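Local coordinates for protein SusD homolog (Bacteroides ovatus, PDB 4F53) that probably binds mucin O-glycans at the cell surface, as a SusD-like outer-membrane lipoprotein with a TPR-like helical fold, at residues D276-A281 with L368-N373; E339-R344 with Y362-R367. All blocks are in the same frame, centred on the assembly; numbering follows the deposited sequence.

In the fold
Contacts 1 and 2 share helix 358-372 and lie about 14 Å apart, centre to centre. Contact 2 pairs the helix with helix 337-349, its neighbour in sequence. Contact 1 joins its C-terminal end to the turn before the short helix 279-282. In the chain, contact 2 is nested inside the loop that contact 1 closes. The two meet where Leu368 CD1 packs on Ala341 CB, 3.8 Å away. A bound calcium ion lies near both, about 4 Å from the side chain of Glu364 and about 8 Å from that of Phe370. Helix 423-438 touches side chains of both contacts, within the helical scaffold of a SusD-like protein.

Contact 1. Residues D276-A281 with L368-N373; sequences DPRREA and LSFEEN
Ala281 and Asn373 bring the backbones closest, with Ala281 CA 6.0 Å from Asn373 CA. Residues 276-279 form a type I beta turn that leads into a short helix. Asn373 is the first residue to leave helical geometry after helix 358-372. Arg278 carries the polar part of the contact. Its chain bends at chi3 (-73°), and NH1 donates to Ser369 OG at 2.9 Å, with OG in the guanidinium plane. On its other edge the same guanidinium grips Asp276 side-on. NE meets Asp276 OD1 at 2.8 Å in a straight bond, and NH2 meets Asp276 OD2 at 2.7 Å; both oxygens use their syn lone pairs. Asp276 OD1 also accepts from Arg278 N, a capping bond of the Asp276 side chain. Phe370 CE1 lies over one guanidinium face, offset toward the rim, with the two planes 54° apart. Farther round the same ring, Phe370 CE2 and CZ are each 3.5 Å from Pro277 CG. Asn373 turns its ND2 back to Ser369 O at 2.8 Å, while its CB packs on Ala281 CB. Gln433 accepts from Arg278 NH2, and Tyr382 meets the Phe370 ring. The contact thus ties the turn ahead of helix 279-282 to the C-terminal end of helix 358-372. The buried arginine charge is paired with Asp276, and the carboxylate probably favours its ionised form. The paired NE and NH2 bonds fix the guanidinium's rotation and aim NH1 at the serine.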
loop_
_atom_site.group_PDB
_atom_site.type_symbol
_atom_site.label_atom_id
_atom_site.label_comp_id
_atom_site.label_asym_id
_atom_site.label_seq_id
_atom_site.Cartn_x
_atom_site.Cartn_y
_atom_site.Cartn_z
ATOM N N ASP A 276 6.159 -3.815 20.843
ATOM C CA ASP A 276 5.006 -3.099 20.342
ATOM C C ASP A 276 3.677 -3.706 20.819
ATOM O O ASP A 276 3.385 -4.875 20.527
ATOM C CB ASP A 276 5.080 -3.040 18.820
ATOM C CG ASP A 276 4.354 -1.873 18.199
ATOM O OD1 ASP A 276 3.185 -1.642 18.561
ATOM O OD2 ASP A 276 4.938 -1.217 17.323
ATOM N N PRO A 277 2.843 -2.902 21.526
ATOM C CA PRO A 277 1.508 -3.403 21.936
ATOM C C PRO A 277 0.524 -3.546 20.765
ATOM O O PRO A 277 -0.549 -4.099 20.958
ATOM C CB PRO A 277 1.013 -2.362 22.956
ATOM C CG PRO A 277 1.746 -1.148 22.655
ATOM C CD PRO A 277 3.068 -1.515 21.989
ATOM N N ARG A 278 0.881 -3.106 19.559
ATOM C CA ARG A 278 0.022 -3.307 18.377
ATOM C C ARG A 278 0.166 -4.728 17.877
ATOM O O ARG A 278 -0.580 -5.113 16.999
ATOM C CB ARG A 278 0.317 -2.307 17.246
ATOM C CG ARG A 278 -0.089 -0.885 17.598
ATOM C CD ARG A 278 0.518 0.075 16.635
ATOM N NE ARG A 278 1.955 0.214 16.863
ATOM C CZ ARG A 278 2.690 1.167 16.320
ATOM N NH1 ARG A 278 2.133 2.072 15.532
ATOM N NH2 ARG A 278 3.986 1.242 16.582
ATOM N N ARG A 279 1.094 -5.526 18.441
ATOM C CA ARG A 279 1.245 -6.944 18.047
ATOM C C ARG A 279 -0.053 -7.690 18.268
ATOM O O ARG A 279 -0.546 -8.322 17.324
ATOM C CB ARG A 279 2.390 -7.653 18.781
ATOM C CG ARG A 279 3.746 -7.314 18.162
ATOM C CD ARG A 279 4.896 -7.839 19.015
ATOM N NE ARG A 279 4.804 -7.327 20.386
ATOM C CZ ARG A 279 5.585 -7.720 21.386
ATOM N NH1 ARG A 279 6.520 -8.641 21.187
ATOM N NH2 ARG A 279 5.434 -7.199 22.594
ATOM N N GLU A 280 -0.649 -7.528 19.480
ATOM C CA GLU A 280 -1.917 -8.143 19.852
ATOM C C GLU A 280 -3.065 -7.556 19.021
ATOM O O GLU A 280 -4.047 -8.248 18.811
ATOM C CB GLU A 280 -2.193 -8.049 21.376
ATOM C CG GLU A 280 -2.399 -6.636 21.924
ATOM C CD GLU A 280 -1.892 -6.273 23.321
ATOM O OE1 GLU A 280 -1.924 -7.149 24.218
ATOM O OE2 GLU A 280 -1.541 -5.083 23.535
ATOM N N ALA A 281 -2.934 -6.330 18.487
ATOM C CA ALA A 281 -4.033 -5.823 17.671
ATOM C C ALA A 281 -3.976 -6.371 16.237
ATOM O O ALA A 281 -5.013 -6.526 15.607
ATOM C CB ALA A 281 -4.040 -4.303 17.664
ATOM N N LEU A 368 -1.856 8.302 17.170
ATOM C CA LEU A 368 -3.003 8.032 16.319
ATOM C C LEU A 368 -3.096 6.536 15.979
ATOM O O LEU A 368 -4.202 5.984 15.998
ATOM C CB LEU A 368 -2.951 8.865 15.024
ATOM C CG LEU A 368 -3.329 10.344 15.162
ATOM C CD1 LEU A 368 -2.878 11.129 13.936
ATOM C CD2 LEU A 368 -4.818 10.518 15.410
ATOM N N SER A 369 -1.936 5.869 15.725
ATOM C CA SER A 369 -1.928 4.456 15.390
ATOM C C SER A 369 -2.371 3.605 16.595
ATOM O O SER A 369 -3.160 2.651 16.425
ATOM C CB SER A 369 -0.561 4.041 14.869
ATOM O OG SER A 369 -0.513 2.650 14.603
ATOM N N PHE A 370 -1.910 3.966 17.803
ATOM C CA PHE A 370 -2.340 3.306 19.054
ATOM C C PHE A 370 -3.887 3.411 19.204
ATOM O O PHE A 370 -4.554 2.405 19.402
ATOM C CB PHE A 370 -1.621 3.925 20.257
ATOM C CG PHE A 370 -0.311 3.256 20.610
ATOM C CD1 PHE A 370 0.660 3.021 19.632
ATOM C CD2 PHE A 370 -0.028 2.895 21.924
ATOM C CE1 PHE A 370 1.878 2.432 19.964
ATOM C CE2 PHE A 370 1.185 2.284 22.251
ATOM C CZ PHE A 370 2.140 2.079 21.275
ATOM N N GLU A 371 -4.434 4.618 19.027
ATOM C CA GLU A 371 -5.869 4.899 19.077
ATOM C C GLU A 371 -6.627 4.107 18.001
ATOM O O GLU A 371 -7.671 3.540 18.288
ATOM C CB GLU A 371 -6.105 6.401 18.899
ATOM C CG GLU A 371 -7.524 6.838 19.196
ATOM C CD GLU A 371 -7.745 8.336 19.149
ATOM O OE1 GLU A 371 -6.752 9.098 19.038
ATOM O OE2 GLU A 371 -8.927 8.746 19.215
ATOM N N GLU A 372 -6.103 4.053 16.774
ATOM C CA GLU A 372 -6.716 3.301 15.666
ATOM C C GLU A 372 -6.831 1.805 16.004
ATOM O O GLU A 372 -7.697 1.118 15.480
ATOM C CB GLU A 372 -5.849 3.442 14.387
ATOM C CG GLU A 372 -5.972 4.773 13.661
ATOM C CD GLU A 372 -4.867 5.162 12.692
ATOM O OE1 GLU A 372 -3.853 4.434 12.553
ATOM O OE2 GLU A 372 -5.022 6.233 12.071
ATOM N N ASN A 373 -5.920 1.296 16.857
ATOM C CA ASN A 373 -5.828 -0.120 17.189
ATOM C C ASN A 373 -6.352 -0.420 18.578
ATOM O O ASN A 373 -6.148 -1.529 19.074
ATOM C CB ASN A 373 -4.382 -0.590 17.006
ATOM C CG ASN A 373 -4.016 -0.676 15.535
ATOM O OD1 ASN A 373 -4.531 -1.503 14.792
ATOM N ND2 ASN A 373 -3.205 0.237 15.048
#

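Contact 2. Residues E339-R344 with Y362-R367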
loop_
_atom_site.group_PDB
_atom_site.type_symbol
_atom_site.label_atom_id
_atom_site.label_comp_id
_atom_site.label_asym_id
_atom_site.label_seq_id
_atom_site.Cartn_x
_atom_site.Cartn_y
_atom_site.Cartn_z
ATOM N N GLU A 339 -1.147 7.909 8.924
ATOM C CA GLU A 339 -0.317 8.110 7.707
ATOM C C GLU A 339 -0.110 9.626 7.430
ATOM O O GLU A 339 1.000 10.048 7.150
ATOM C CB GLU A 339 -0.964 7.420 6.488
ATOM C CG GLU A 339 -0.160 7.559 5.196
ATOM C CD GLU A 339 -0.838 7.173 3.889
ATOM O OE1 GLU A 339 -1.623 6.194 3.861
ATOM O OE2 GLU A 339 -0.539 7.832 2.870
ATOM N N VAL A 340 -1.164 10.426 7.606
ATOM C CA VAL A 340 -1.168 11.868 7.402
ATOM C C VAL A 340 -0.241 12.552 8.412
ATOM O O VAL A 340 0.518 13.443 8.035
ATOM C CB VAL A 340 -2.623 12.420 7.470
ATOM C CG1 VAL A 340 -2.634 13.947 7.432
ATOM C CG2 VAL A 340 -3.469 11.833 6.334
ATOM N N ALA A 341 -0.270 12.115 9.677
ATOM C CA ALA A 341 0.624 12.676 10.687
ATOM C C ALA A 341 2.110 12.370 10.326
ATOM O O ALA A 341 2.969 13.260 10.433
ATOM C CB ALA A 341 0.263 12.154 12.065
ATOM N N PHE A 342 2.387 11.166 9.807
ATOM C CA PHE A 342 3.740 10.783 9.385
ATOM C C PHE A 342 4.158 11.514 8.109
ATOM O O PHE A 342 5.330 11.864 7.969
ATOM C CB PHE A 342 3.876 9.263 9.225
ATOM C CG PHE A 342 3.844 8.541 10.555
ATOM C CD1 PHE A 342 4.835 8.764 11.514
ATOM C CD2 PHE A 342 2.865 7.577 10.822
ATOM C CE1 PHE A 342 4.815 8.074 12.730
ATOM C CE2 PHE A 342 2.871 6.872 12.029
ATOM C CZ PHE A 342 3.854 7.116 12.962
ATOM N N LEU A 343 3.187 11.825 7.230
ATOM C CA LEU A 343 3.453 12.630 6.041
ATOM C C LEU A 343 3.813 14.061 6.451
ATOM O O LEU A 343 4.728 14.644 5.881
ATOM C CB LEU A 343 2.238 12.615 5.107
ATOM C CG LEU A 343 2.077 11.373 4.203
ATOM C CD1 LEU A 343 0.688 11.386 3.523
ATOM C CD2 LEU A 343 3.131 11.337 3.123
ATOM N N ARG A 344 3.131 14.605 7.476
ATOM C CA ARG A 344 3.396 15.937 8.009
ATOM C C ARG A 344 4.724 15.950 8.716
ATOM O O ARG A 344 5.410 16.944 8.616
ATOM C CB ARG A 344 2.264 16.411 8.935
ATOM C CG ARG A 344 1.033 16.794 8.138
ATOM C CD ARG A 344 -0.119 17.054 9.054
ATOM N NE ARG A 344 -0.110 18.436 9.525
ATOM C CZ ARG A 344 -1.025 18.945 10.334
ATOM N NH1 ARG A 344 -2.026 18.190 10.771
ATOM N NH2 ARG A 344 -0.955 20.215 10.710
ATOM N N TYR A 362 5.652 13.041 14.356
ATOM C CA TYR A 362 6.135 11.670 14.522
ATOM C C TYR A 362 5.415 11.014 15.725
ATOM O O TYR A 362 4.832 9.940 15.589
ATOM C CB TYR A 362 7.658 11.695 14.751
ATOM C CG TYR A 362 8.267 10.355 15.087
ATOM C CD1 TYR A 362 8.456 9.386 14.104
ATOM C CD2 TYR A 362 8.700 10.071 16.376
ATOM C CE1 TYR A 362 9.037 8.160 14.405
ATOM C CE2 TYR A 362 9.320 8.867 16.676
ATOM C CZ TYR A 362 9.497 7.920 15.688
ATOM O OH TYR A 362 10.092 6.733 16.011
ATOM N N GLU A 363 5.431 11.698 16.880
ATOM C CA GLU A 363 4.814 11.223 18.113
ATOM C C GLU A 363 3.278 11.199 17.995
ATOM O O GLU A 363 2.661 10.242 18.461
ATOM C CB GLU A 363 5.284 12.047 19.294
ATOM C CG GLU A 363 6.791 11.865 19.474
ATOM C CD GLU A 363 7.371 12.260 20.815
ATOM O OE1 GLU A 363 6.815 13.182 21.458
ATOM O OE2 GLU A 363 8.409 11.670 21.203
ATOM N N GLU A 364 2.691 12.169 17.273
ATOM C CA GLU A 364 1.273 12.212 16.987
ATOM C C GLU A 364 0.859 11.020 16.087
ATOM O O GLU A 364 -0.183 10.421 16.347
ATOM C CB GLU A 364 0.864 13.571 16.359
ATOM C CG GLU A 364 -0.636 13.726 16.102
ATOM C CD GLU A 364 -1.622 13.581 17.262
ATOM O OE1 GLU A 364 -1.176 13.482 18.426
ATOM O OE2 GLU A 364 -2.850 13.577 17.007
ATOM N N GLY A 365 1.685 10.655 15.097
ATOM C CA GLY A 365 1.413 9.518 14.218
ATOM C C GLY A 365 1.351 8.206 14.988
ATOM O O GLY A 365 0.445 7.394 14.781
ATOM N N ILE A 366 2.288 8.008 15.918
ATOM C CA ILE A 366 2.329 6.834 16.803
ATOM C C ILE A 366 1.079 6.816 17.723
ATOM O O ILE A 366 0.427 5.784 17.816
ATOM C CB ILE A 366 3.662 6.780 17.609
ATOM C CG1 ILE A 366 4.863 6.659 16.632
ATOM C CG2 ILE A 366 3.642 5.633 18.666
ATOM C CD1 ILE A 366 6.280 6.794 17.266
ATOM N N ARG A 367 0.724 7.959 18.346
ATOM C CA ARG A 367 -0.468 8.076 19.202
ATOM C C ARG A 367 -1.734 7.752 18.406
ATOM O O ARG A 367 -2.581 7.009 18.899
ATOM C CB ARG A 367 -0.603 9.487 19.820
ATOM C CG ARG A 367 0.487 9.824 20.838
ATOM C CD ARG A 367 0.434 11.293 21.274
ATOM N NE ARG A 367 1.539 11.651 22.167
ATOM C CZ ARG A 367 1.573 11.370 23.470
ATOM N NH1 ARG A 367 0.565 10.721 24.047
ATOM N NH2 ARG A 367 2.621 11.726 24.203
#
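Phe342 lays one ring face over Gly365, whose CA sits 3.9 Å from the ring centroid and 20° off the normal, a CH-pi contact. The side chain leaves with CG anti to the carbonyl carbon (chi1 -70°), which carries the ring across to the facing helix. There the ring tip reaches backbone: Phe342 CZ is 3.4 Å from Gly365 C, and Phe342 CE1 is 3.4 Å from Tyr362 O. Ile366 CG1 lies at the ring edge, 3.8 Å from Phe342 CZ. Tyr362 CD1 touches Phe342 CE1 at 4.1 Å, while the Tyr362 hydroxyl is hydrogen-bonded to Val416 O. Helices 337-349 and 358-372 form an antiparallel hairpin, in keeping with the TPR-like fold; the axes of the short segments are 7.8 Å apart at 170°. The close approach centres on Ala341 and Gly365, with Ala341 CB 3.6 Å from Gly365 CA. A side chain at Gly365 would point into this interface, and its CB would clash with Phe342 CZ. An alanine in place of Phe342 would probably open a gap over Gly365 and leave Tyr362 and Ile366 without their aromatic neighbour. No hydrogen bond joins the two segments. Gln433 and Lys434 of helix 423-438 also touch Phe342. The Ile366 side chain places CD1 over one face of the Tyr362 ring and also touches Tyr382 and Leu383 of helix 379-383.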